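Local coordinates for uncharacterized protein (Parabacteroides distasonis ATCC 8503, PDB 4R03) that is of unknown function but belongs to the DUF3836 family, whose antiparallel, single-layer beta-sheet fold probably evolved from beta-hairpin repeats, at residues G42-K47 / Y104-S109. Numbering follows the deposited sequence.
Sequences GKVSEK and YEEIFS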
loop_
_atom_site.group_PDB
_atom_site.type_symbol
_atom_site.label_atom_id
_atom_site.label_comp_id
_atom_site.label_asym_id
_atom_site.label_seq_id
_atom_site.Cartn_x
_atom_site.Cartn_y
_atom_site.Cartn_z
ATOM N N GLY A 42 -16.240 2.469 -5.499
ATOM C CA GLY A 42 -15.092 2.524 -6.378
ATOM C C GLY A 42 -13.905 3.271 -5.804
ATOM O O GLY A 42 -12.973 3.620 -6.519
ATOM N N LYS A 43 -13.934 3.521 -4.495
ATOM C CA LYS A 43 -12.815 4.132 -3.814
ATOM C C LYS A 43 -11.980 3.069 -3.059
ATOM O O LYS A 43 -12.486 2.050 -2.620
ATOM C CB LYS A 43 -13.282 5.212 -2.829
ATOM C CG LYS A 43 -14.093 6.349 -3.521
ATOM C CD LYS A 43 -14.042 7.653 -2.720
ATOM C CE LYS A 43 -15.301 8.542 -2.893
ATOM N NZ LYS A 43 -16.172 8.599 -1.631
ATOM N N VAL A 44 -10.699 3.371 -2.882
ATOM C CA VAL A 44 -9.838 2.378 -2.237
ATOM C C VAL A 44 -10.292 2.122 -0.801
ATOM O O VAL A 44 -10.480 3.071 -0.029
ATOM C CB VAL A 44 -8.360 2.834 -2.164
ATOM C CG1 VAL A 44 -7.523 1.783 -1.393
ATOM C CG2 VAL A 44 -7.781 3.073 -3.435
ATOM N N SER A 45 -10.468 0.883 -0.458
ATOM C CA SER A 45 -10.912 0.460 0.878
ATOM C C SER A 45 -9.783 -0.168 1.686
ATOM O O SER A 45 -9.790 -0.117 2.910
ATOM C CB SER A 45 -12.043 -0.522 0.741
ATOM O OG SER A 45 -11.699 -1.656 -0.027
ATOM N N GLU A 46 -8.786 -0.732 0.989
ATOM C CA GLU A 46 -7.698 -1.398 1.648
ATOM C C GLU A 46 -6.441 -1.334 0.779
ATOM O O GLU A 46 -6.532 -1.516 -0.430
ATOM C CB GLU A 46 -8.058 -2.842 1.939
ATOM C CG GLU A 46 -7.018 -3.575 2.804
ATOM C CD GLU A 46 -7.119 -5.073 2.693
ATOM O OE1 GLU A 46 -7.952 -5.694 3.387
ATOM O OE2 GLU A 46 -6.355 -5.630 1.875
ATOM N N LYS A 47 -5.311 -1.043 1.413
ATOM C CA LYS A 47 -3.985 -1.042 0.783
ATOM C C LYS A 47 -3.115 -1.976 1.623
ATOM O O LYS A 47 -2.972 -1.763 2.833
ATOM C CB LYS A 47 -3.388 0.328 0.693
ATOM C CG LYS A 47 -1.953 0.437 0.206
ATOM C CD LYS A 47 -1.481 1.861 0.249
ATOM C CE LYS A 47 -0.153 2.055 -0.386
ATOM N NZ LYS A 47 0.198 3.485 -0.396
ATOM N N TYR A 104 -6.188 12.207 -2.099
ATOM C CA TYR A 104 -6.672 10.824 -2.400
ATOM C C TYR A 104 -5.725 10.069 -3.326
ATOM O O TYR A 104 -5.366 8.919 -3.044
ATOM C CB TYR A 104 -8.070 10.855 -3.043
ATOM C CG TYR A 104 -8.590 9.531 -3.447
ATOM C CD1 TYR A 104 -9.094 8.656 -2.490
ATOM C CD2 TYR A 104 -8.545 9.093 -4.759
ATOM C CE1 TYR A 104 -9.560 7.418 -2.826
ATOM C CE2 TYR A 104 -9.034 7.842 -5.121
ATOM C CZ TYR A 104 -9.499 6.974 -4.162
ATOM O OH TYR A 104 -9.989 5.725 -4.502
ATOM N N GLU A 105 -5.299 10.702 -4.413
ATOM C CA GLU A 105 -4.459 9.992 -5.382
ATOM C C GLU A 105 -3.108 9.540 -4.838
ATOM O O GLU A 105 -2.494 8.609 -5.372
ATOM C CB GLU A 105 -4.283 10.806 -6.674
ATOM C CG GLU A 105 -5.587 10.841 -7.495
ATOM C CD GLU A 105 -5.947 9.489 -8.114
ATOM O OE1 GLU A 105 -5.052 8.811 -8.702
ATOM O OE2 GLU A 105 -7.114 9.098 -8.024
ATOM N N GLU A 106 -2.635 10.147 -3.774
ATOM C CA GLU A 106 -1.390 9.749 -3.190
ATOM C C GLU A 106 -1.509 8.427 -2.460
ATOM O O GLU A 106 -0.469 7.802 -2.153
ATOM C CB GLU A 106 -0.827 10.808 -2.275
ATOM C CG GLU A 106 -0.681 12.183 -2.960
ATOM C CD GLU A 106 0.359 12.238 -4.104
ATOM O OE1 GLU A 106 1.166 11.292 -4.264
ATOM O OE2 GLU A 106 0.399 13.275 -4.828
ATOM N N ILE A 107 -2.728 7.917 -2.267
ATOM C CA ILE A 107 -2.890 6.560 -1.728
ATOM C C ILE A 107 -2.227 5.490 -2.622
ATOM O O ILE A 107 -1.771 4.473 -2.134
ATOM C CB ILE A 107 -4.381 6.233 -1.490
ATOM C CG1 ILE A 107 -4.879 7.082 -0.317
ATOM C CG2 ILE A 107 -4.617 4.740 -1.221
ATOM C CD1 ILE A 107 -6.452 7.046 -0.167
ATOM N N PHE A 108 -2.178 5.755 -3.918
ATOM C CA PHE A 108 -1.634 4.806 -4.847
ATOM C C PHE A 108 -0.164 4.748 -4.907
ATOM O O PHE A 108 0.334 3.861 -5.619
ATOM C CB PHE A 108 -2.245 4.993 -6.242
ATOM C CG PHE A 108 -3.725 4.880 -6.237
ATOM C CD1 PHE A 108 -4.320 3.660 -6.054
ATOM C CD2 PHE A 108 -4.518 6.004 -6.359
ATOM C CE1 PHE A 108 -5.681 3.531 -5.983
ATOM C CE2 PHE A 108 -5.911 5.878 -6.295
ATOM C CZ PHE A 108 -6.467 4.625 -6.118
ATOM N N SER A 109 0.526 5.630 -4.178
ATOM C CA SER A 109 2.004 5.661 -4.141
ATOM C C SER A 109 2.547 5.749 -5.580
ATOM O O SER A 109 1.853 6.344 -6.454
ATOM C CB SER A 109 2.582 4.444 -3.393
ATOM O OG SER A 109 2.252 4.473 -2.023
ATOM O OXT SER A 109 3.680 5.256 -5.919
HETATM O O HOH W 1 -10.574 5.002 -6.939
#
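A beta-sheet with a bare face can acquire a small core when a chain terminus folds back over it, and the C-terminal segment 104-109, largely 3-10 in conformation, illustrates the principle on the start of strand 44-53. Val44 supplies the apolar centre. Val44 CG2 lies 3.3 Å from Phe108 CE1 and 4.3 Å from Tyr104 CZ, and both of its methyls are within about 4.2 Å of Ile107 CG2, so one short side chain serves three residues of segment 104-109. Tyr104 closes one end of this patch with a polar clasp: Val44 N donates a hydrogen bond to Tyr104 OH (2.9 Å), approaching near the plane of the ring. A water molecule adds a second tie, lying 2.8 Å from Gly42 O and 2.6 Å from Tyr104 OH. At the other end Lys47, fully extended with every chi angle near t, carries its ammonium to the C-terminal residues of the chain, where NZ donates to Ile107 O and to Ser109 OG, both at 2.8 Å. Between Val44 and Lys47 a classic beta bulge sets Ser45 and Glu46 both opposite Gln37. The C-terminal segment thus covers part of one face of the antiparallel sheet: Phe108 meets Phe36 and Tyr38 of strand 27-38, Tyr104 and Ile107 rest on Tyr69 and Tyr67 of strand 58-69, and strand 44-53 runs between these two neighbours.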